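Local coordinates for protein YECBM32 (Yersinia enterocolitica, PDB 2JDA) that binds polygalacturonic acid, the backbone of pectin, in the periplasm as a carbohydrate-binding module of the F5/8 type C kind, at residues K22-A27 / K35-A40; L60-K65 / A127-A132; A12-G17 / W45-L50. All coordinates share one frame; numbering follows the deposited sequence.

Contact 1. Residues K22-A27 / K35-A40; sequences KGHVPA and KTRWAA. With CA (calcium ion), chain C.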
# COMPACT_ATOMS: atom_id res chain seq x y z
N LYS A 22 2.74 -7.42 -18.56
CA LYS A 22 3.36 -6.12 -18.56
C LYS A 22 4.48 -6.07 -17.53
O LYS A 22 5.21 -5.09 -17.46
CB LYS A 22 2.30 -5.07 -18.30
CG LYS A 22 1.32 -4.93 -19.46
CD LYS A 22 2.00 -4.26 -20.66
CE LYS A 22 1.02 -3.82 -21.74
NZ LYS A 22 1.80 -3.12 -22.84
N GLY A 23 4.61 -7.09 -16.71
CA GLY A 23 5.65 -7.05 -15.68
C GLY A 23 5.46 -6.04 -14.56
O GLY A 23 6.43 -5.50 -14.04
N HIS A 24 4.21 -5.83 -14.18
CA HIS A 24 3.87 -4.94 -13.06
C HIS A 24 4.00 -5.74 -11.73
O HIS A 24 3.00 -6.07 -11.06
CB HIS A 24 2.46 -4.40 -13.22
CG HIS A 24 2.26 -3.60 -14.46
ND1 HIS A 24 3.08 -2.56 -14.85
CD2 HIS A 24 1.29 -3.70 -15.40
CE1 HIS A 24 2.65 -2.04 -15.98
NE2 HIS A 24 1.52 -2.66 -16.30
N VAL A 25 5.23 -6.06 -11.42
CA VAL A 25 5.59 -7.01 -10.39
C VAL A 25 5.48 -6.37 -9.00
O VAL A 25 5.55 -5.15 -8.86
CB VAL A 25 7.05 -7.53 -10.58
CG1 VAL A 25 7.14 -8.42 -11.85
CG2 VAL A 25 8.07 -6.38 -10.62
N PRO A 26 5.35 -7.20 -7.97
CA PRO A 26 5.23 -6.67 -6.61
C PRO A 26 6.37 -5.73 -6.17
O PRO A 26 6.12 -4.67 -5.56
CB PRO A 26 5.16 -7.95 -5.77
CG PRO A 26 4.52 -8.93 -6.68
CD PRO A 26 5.18 -8.66 -8.01
N ALA A 27 7.61 -6.02 -6.54
CA ALA A 27 8.72 -5.18 -6.13
C ALA A 27 8.62 -3.75 -6.65
O ALA A 27 9.24 -2.83 -6.13
CB ALA A 27 10.02 -5.82 -6.50
N LYS A 35 6.95 5.75 -11.63
CA LYS A 35 6.58 5.31 -12.95
C LYS A 35 6.43 3.77 -13.05
O LYS A 35 5.99 3.29 -14.08
CB LYS A 35 7.60 5.74 -14.02
CG LYS A 35 7.88 7.22 -14.06
CD LYS A 35 9.19 7.45 -14.93
CE LYS A 35 10.55 7.16 -14.16
NZ LYS A 35 10.71 7.73 -12.77
N THR A 36 6.90 3.01 -12.08
CA THR A 36 6.67 1.54 -12.08
C THR A 36 5.58 1.24 -11.05
O THR A 36 5.48 1.89 -10.01
CB THR A 36 7.92 0.79 -11.66
OG1 THR A 36 8.23 1.11 -10.30
CG2 THR A 36 9.11 1.17 -12.52
N ARG A 37 4.77 0.23 -11.33
CA ARG A 37 3.67 -0.17 -10.45
C ARG A 37 3.55 -1.65 -10.32
O ARG A 37 3.98 -2.40 -11.17
CB ARG A 37 2.37 0.41 -10.97
CG ARG A 37 1.88 -0.09 -12.32
CD ARG A 37 0.66 0.64 -12.79
NE ARG A 37 0.17 0.28 -14.11
CZ ARG A 37 0.59 0.82 -15.23
NH1 ARG A 37 1.60 1.67 -15.25
NH2 ARG A 37 -0.01 0.44 -16.34
N TRP A 38 2.98 -2.04 -9.19
CA TRP A 38 2.37 -3.35 -9.01
C TRP A 38 0.92 -3.24 -9.43
O TRP A 38 0.23 -2.29 -9.06
CB TRP A 38 2.43 -3.76 -7.53
CG TRP A 38 1.60 -4.97 -7.21
CD1 TRP A 38 1.82 -6.25 -7.65
CD2 TRP A 38 0.42 -5.03 -6.41
NE1 TRP A 38 0.82 -7.09 -7.24
CE2 TRP A 38 -0.03 -6.37 -6.43
CE3 TRP A 38 -0.34 -4.07 -5.70
CZ2 TRP A 38 -1.19 -6.76 -5.77
CZ3 TRP A 38 -1.47 -4.47 -5.05
CH2 TRP A 38 -1.88 -5.82 -5.08
N ALA A 39 0.44 -4.24 -10.14
CA ALA A 39 -0.97 -4.33 -10.53
C ALA A 39 -1.43 -5.78 -10.52
O ALA A 39 -0.72 -6.66 -10.98
CB ALA A 39 -1.22 -3.76 -11.88
N ALA A 40 -2.64 -6.01 -10.01
CA ALA A 40 -3.23 -7.35 -9.93
C ALA A 40 -4.73 -7.21 -10.05
O ALA A 40 -5.26 -6.16 -9.72
CB ALA A 40 -2.87 -8.01 -8.63
CA CA C . 7.20 2.05 -8.23
O HOH W 1 5.16 -1.05 -13.92
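His24 and Arg37 lie side by side and point the same way. The guanidinium of Arg37 rests flat on one face of the imidazole, with centres 4.0 Å apart and planes 26° apart. CE1 of His24 sits over the middle of the guanidinium, while Arg37 NE lies above the imidazole toward its rim. The first torsion of Arg37 (chi1 65°) puts CG between the backbone N and the carbonyl carbon, and CG then passes beside ND1 of His24 at 3.7 Å. On the face of the Arg37 guanidinium opposite His24, the Phe64 ring makes a cation-pi contact.

The tight part is where the backbone of His24 meets Trp38 and Ala39. His24 is the centre of an inverse gamma turn, and its carbonyl O accepts a bond from Ala39 N at 3.3 Å. The donor stands 35° out of the carbonyl plane. Trp38 CA also points a C-H at this O. Pro26 closes the packing: its CG meets Trp38 CD1 at 3.9 Å. The indole is buried, and its NE1 is bonded to Gly17 O.

The looser side holds water 1. It lies in the plane of the imidazole, 2.7 Å from His24 ND1, and accepts a bond from Arg37 N. Next to Arg37, Thr36 binds the calcium ion through both O and OG1, the latter at 2.5 Å.

The stack brings a cationic group against the imidazole, which would probably disfavour a protonated His24. Water 1 ties that ring to the backbone just after the calcium ligand.

Contact 2. Residues L60-K65 / A127-A132; sequences LIVPFK and AINEIA. With CA (calcium ion), chain C.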
# COMPACT_ATOMS: atom_id res chain seq x y z
N LEU A 60 2.68 6.07 3.26
CA LEU A 60 2.51 6.83 2.03
C LEU A 60 2.00 5.86 0.95
O LEU A 60 2.63 4.85 0.70
CB LEU A 60 3.83 7.46 1.59
CG LEU A 60 3.81 8.08 0.17
CD1 LEU A 60 3.00 9.35 0.11
CD2 LEU A 60 5.23 8.36 -0.31
N ILE A 61 0.89 6.18 0.32
CA ILE A 61 0.33 5.41 -0.78
C ILE A 61 0.17 6.31 -2.00
O ILE A 61 -0.36 7.42 -1.92
CB ILE A 61 -0.96 4.64 -0.39
CG1 ILE A 61 -1.35 3.71 -1.52
CG2 ILE A 61 -2.10 5.58 0.02
CD1 ILE A 61 -2.48 2.76 -1.17
N VAL A 62 0.68 5.82 -3.13
CA VAL A 62 0.65 6.53 -4.41
C VAL A 62 -0.06 5.60 -5.41
O VAL A 62 0.58 4.83 -6.11
CB VAL A 62 2.07 6.90 -4.85
CG1 VAL A 62 2.00 7.77 -6.13
CG2 VAL A 62 2.86 7.60 -3.72
N PRO A 63 -1.38 5.65 -5.44
CA PRO A 63 -2.12 4.77 -6.34
C PRO A 63 -1.99 5.22 -7.79
O PRO A 63 -1.81 6.41 -8.06
CB PRO A 63 -3.55 4.83 -5.80
CG PRO A 63 -3.64 6.18 -5.19
CD PRO A 63 -2.30 6.46 -4.60
N PHE A 64 -2.16 4.30 -8.71
CA PHE A 64 -2.11 4.57 -10.15
C PHE A 64 -3.33 5.32 -10.63
O PHE A 64 -4.46 5.00 -10.24
CB PHE A 64 -2.05 3.21 -10.86
CG PHE A 64 -1.94 3.27 -12.36
CD1 PHE A 64 -0.87 3.87 -12.99
CD2 PHE A 64 -2.92 2.65 -13.14
CE1 PHE A 64 -0.79 3.89 -14.40
CE2 PHE A 64 -2.83 2.67 -14.54
CZ PHE A 64 -1.76 3.28 -15.13
N LYS A 65 -3.12 6.33 -11.48
CA LYS A 65 -4.22 7.15 -12.07
C LYS A 65 -5.23 7.60 -11.04
O LYS A 65 -6.44 7.39 -11.17
CB LYS A 65 -4.89 6.39 -13.23
CG LYS A 65 -4.02 6.11 -14.48
CD LYS A 65 -4.85 5.45 -15.63
CE LYS A 65 -4.12 5.53 -16.95
NZ LYS A 65 -4.81 4.76 -18.06
N ALA A 127 -3.88 -1.17 -8.61
CA ALA A 127 -2.60 -0.77 -9.16
C ALA A 127 -2.01 0.34 -8.28
O ALA A 127 -2.66 1.35 -8.03
CB ALA A 127 -2.76 -0.32 -10.62
N ILE A 128 -0.79 0.14 -7.81
CA ILE A 128 -0.12 1.04 -6.87
C ILE A 128 1.27 1.35 -7.39
O ILE A 128 2.06 0.45 -7.60
CB ILE A 128 -0.10 0.46 -5.44
CG1 ILE A 128 -1.53 0.20 -4.94
CG2 ILE A 128 0.61 1.40 -4.54
CD1 ILE A 128 -1.64 -0.62 -3.61
N ASN A 129 1.55 2.64 -7.58
CA ASN A 129 2.87 3.05 -8.05
C ASN A 129 3.93 2.91 -6.97
O ASN A 129 5.08 2.49 -7.23
CB ASN A 129 2.86 4.49 -8.54
CG ASN A 129 1.94 4.74 -9.73
OD1 ASN A 129 1.61 3.85 -10.50
ND2 ASN A 129 1.49 6.03 -9.87
N GLU A 130 3.60 3.30 -5.74
CA GLU A 130 4.57 3.33 -4.68
C GLU A 130 3.86 3.32 -3.32
O GLU A 130 2.74 3.82 -3.14
CB GLU A 130 5.42 4.60 -4.80
CG GLU A 130 6.78 4.50 -4.21
CD GLU A 130 7.77 3.55 -4.91
OE1 GLU A 130 7.73 3.13 -6.11
OE2 GLU A 130 8.58 3.15 -4.13
N ILE A 131 4.50 2.64 -2.39
CA ILE A 131 4.16 2.67 -1.00
C ILE A 131 5.44 2.86 -0.21
O ILE A 131 6.48 2.29 -0.50
CB ILE A 131 3.46 1.38 -0.61
CG1 ILE A 131 2.78 1.47 0.74
CG2 ILE A 131 4.36 0.25 -0.66
CD1 ILE A 131 1.43 0.69 0.69
N ALA A 132 5.34 3.64 0.85
CA ALA A 132 6.47 3.78 1.78
C ALA A 132 5.92 3.80 3.22
O ALA A 132 4.76 4.18 3.44
CB ALA A 132 7.27 5.02 1.49
CA CA C . 7.20 2.05 -8.23
O HOH W 2 -0.41 7.18 -11.92
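Phe64 and Ala127 meet through their CB atoms, 3.6 Å apart, just past the end of strand 53-63. The backbone bonds come first. Leu60 and Ala132 form a hydrogen-bonded pair, joined in both directions. Val62 N bonds to Glu130 O at 2.9 Å. Val62 O takes two donors: Asn129 N at 2.8 Å, and Glu130 N in a weak bond at 3.4 Å. This is a classic beta bulge, and it shifts the register by one residue before Pro63 pairs with Ile128. Beyond it, Phe64 N bonds to Ala127 O, standing 42° out of the carbonyl plane.

Apolar contacts follow the two faces. Leu60, Val62, Glu130 and Ala132 share one face, where CB of Leu60 packs 4.2 Å from CB of Ala132. Ile61, Pro63, Ile128 and Ile131 share the other, directed at the core; there Ile61 CD1 meets Ile128 CD1, and Ile61 also touches Leu115 and Phe73.

The polar side chains gather at the bulge. Asn129 OD1 lies at the edge of the Phe64 ring, 3.5 Å from CD1, with the amide and ring planes 78° apart. ND2 donates to water 2, which accepts a bond from Lys65 N.

Metal bonds complete the account. Asn129 O and Glu130 OE1 each bind the calcium ion at 2.4 Å. The Glu130 chain bends at chi2 (68°), placing CD so that the carboxylate faces the calcium ion; its OE2 is bonded to Gly32 N.

The bulge thus presents two successive residues to one cation, and the calcium probably offsets the repulsion between their oxygens and the negative charge of the carboxylate.

Contact 3. Residues A12-G17 / W45-L50; sequences AVTASG and WVQLEL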
# COMPACT_ATOMS: atom_id res chain seq x y z
N ALA A 12 11.48 -6.99 1.46
CA ALA A 12 10.87 -8.05 0.68
C ALA A 12 9.42 -7.69 0.45
O ALA A 12 8.78 -7.15 1.34
CB ALA A 12 10.98 -9.35 1.37
N VAL A 13 8.96 -7.94 -0.75
CA VAL A 13 7.57 -7.73 -1.13
C VAL A 13 7.05 -9.03 -1.71
O VAL A 13 7.76 -9.68 -2.52
CB VAL A 13 7.39 -6.59 -2.16
CG1 VAL A 13 5.91 -6.41 -2.53
CG2 VAL A 13 7.99 -5.33 -1.67
N THR A 14 5.84 -9.41 -1.34
CA THR A 14 5.15 -10.56 -1.93
C THR A 14 3.76 -10.10 -2.30
O THR A 14 3.25 -9.11 -1.78
CB THR A 14 5.13 -11.78 -1.00
OG1 THR A 14 4.57 -11.40 0.27
CG2 THR A 14 6.50 -12.30 -0.74
N ALA A 15 3.09 -10.86 -3.14
CA ALA A 15 1.72 -10.53 -3.52
C ALA A 15 0.92 -11.76 -3.94
O ALA A 15 1.47 -12.80 -4.30
CB ALA A 15 1.72 -9.48 -4.62
N SER A 16 -0.41 -11.60 -3.94
CA SER A 16 -1.30 -12.62 -4.41
C SER A 16 -1.07 -12.96 -5.88
O SER A 16 -1.32 -14.09 -6.28
CB SER A 16 -2.74 -12.15 -4.26
OG SER A 16 -2.97 -10.95 -4.89
N GLY A 17 -0.70 -11.95 -6.66
CA GLY A 17 -0.55 -12.05 -8.10
C GLY A 17 -0.12 -10.73 -8.66
O GLY A 17 0.05 -9.79 -7.90
N TRP A 45 -3.70 -9.01 -2.69
CA TRP A 45 -2.97 -8.50 -1.53
C TRP A 45 -1.53 -8.29 -1.93
O TRP A 45 -1.01 -8.95 -2.82
CB TRP A 45 -3.07 -9.40 -0.27
CG TRP A 45 -2.67 -10.81 -0.46
CD1 TRP A 45 -3.47 -11.84 -0.84
CD2 TRP A 45 -1.33 -11.31 -0.48
NE1 TRP A 45 -2.71 -12.98 -1.02
CE2 TRP A 45 -1.39 -12.67 -0.80
CE3 TRP A 45 -0.07 -10.76 -0.20
CZ2 TRP A 45 -0.27 -13.48 -0.89
CZ3 TRP A 45 1.04 -11.58 -0.25
CH2 TRP A 45 0.94 -12.92 -0.60
N VAL A 46 -0.89 -7.34 -1.26
CA VAL A 46 0.54 -7.08 -1.37
C VAL A 46 1.08 -6.89 0.03
O VAL A 46 0.44 -6.21 0.86
CB VAL A 46 0.80 -5.88 -2.31
CG1 VAL A 46 0.17 -4.57 -1.83
CG2 VAL A 46 2.32 -5.72 -2.52
N GLN A 47 2.20 -7.56 0.31
CA GLN A 47 2.75 -7.65 1.66
C GLN A 47 4.17 -7.15 1.67
O GLN A 47 4.98 -7.54 0.87
CB GLN A 47 2.67 -9.07 2.17
CG GLN A 47 3.27 -9.31 3.54
CD GLN A 47 3.13 -10.75 3.97
OE1 GLN A 47 2.01 -11.22 4.10
NE2 GLN A 47 4.26 -11.47 4.14
N LEU A 48 4.43 -6.22 2.57
CA LEU A 48 5.70 -5.52 2.75
C LEU A 48 6.37 -6.06 3.99
O LEU A 48 5.77 -6.01 5.09
CB LEU A 48 5.47 -4.03 2.88
CG LEU A 48 4.58 -3.40 1.85
CD1 LEU A 48 4.29 -1.96 2.22
CD2 LEU A 48 5.13 -3.54 0.46
N GLU A 49 7.57 -6.60 3.84
CA GLU A 49 8.37 -7.04 4.98
C GLU A 49 9.44 -6.02 5.23
O GLU A 49 10.16 -5.64 4.30
CB GLU A 49 9.02 -8.41 4.71
CG GLU A 49 9.89 -8.92 5.86
CD GLU A 49 10.55 -10.25 5.56
OE1 GLU A 49 10.00 -11.03 4.72
OE2 GLU A 49 11.58 -10.54 6.25
N LEU A 50 9.50 -5.54 6.47
CA LEU A 50 10.52 -4.59 6.91
C LEU A 50 11.76 -5.34 7.37
O LEU A 50 11.70 -6.52 7.67
CB LEU A 50 9.99 -3.68 8.01
CG LEU A 50 8.65 -3.00 7.70
CD1 LEU A 50 8.23 -2.12 8.85
CD2 LEU A 50 8.74 -2.20 6.42
O HOH W 3 6.24 -9.96 2.01
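Trp45 lies across the end of strand 10-15, one face of its indole against Ala15 and Ser16. Ser16 CB makes a CH-pi contact, 3.6 Å from the centroid of the five-membered ring and 22° off its normal. Ser16 N also lies over the indole, and bonds to Trp45 O. Ser16 OG accepts a bond from Trp45 N at 3.0 Å.

Thr14 OG1 comes at the edge of the indole instead, 3.6 Å from CZ3. Thr14 and Gln47 lie side by side, pointing the same way. Water 3 bonds to Thr14 OG1 at 2.8 Å and donates to the backbone O of Gln47; its bond from Gln47 NE2 is weak. Gln47 OE1 is hydrogen-bonded to a glycerol, probably from the crystallisation liquor.

On the opposite face, the Val13 and Val46 side chains cross obliquely, CG1 of Val13 3.7 Å from CG2 of Val46; Val13 and Leu48 lie side by side, with Val13 CG2 near Leu48 CD2. This side meets Pro26, Trp38 and Ile131.

The strands run antiparallel, at 163°, with paired bonds between Thr14 and Gln47. Strand 10-15 is an outermost strand of a five-stranded antiparallel sheet, as expected in the beta-sandwich of the F5/8 type C family.

In the fold
Contact 1 is nested inside the chain loop closed by contact 3, and contact 2 follows both. The centres of contacts 1 and 2 lie about 11 Å apart, those of 1 and 3 about 12 Å, and those of 2 and 3 about 14 Å. Contacts 1 and 2 share a sheet through Trp38 O and Ile128 N, 2.9 Å apart, and both supply ligands to the calcium ion; Asn28, Asp31 and Asp33 complete the site. Contact 3 belongs to the other sheet. It meets contact 2 in the core, where Leu48 CD1 lies 3.6 Å from Ile131 CG2. The side chain of Val13 is about 10 Å from the calcium ion.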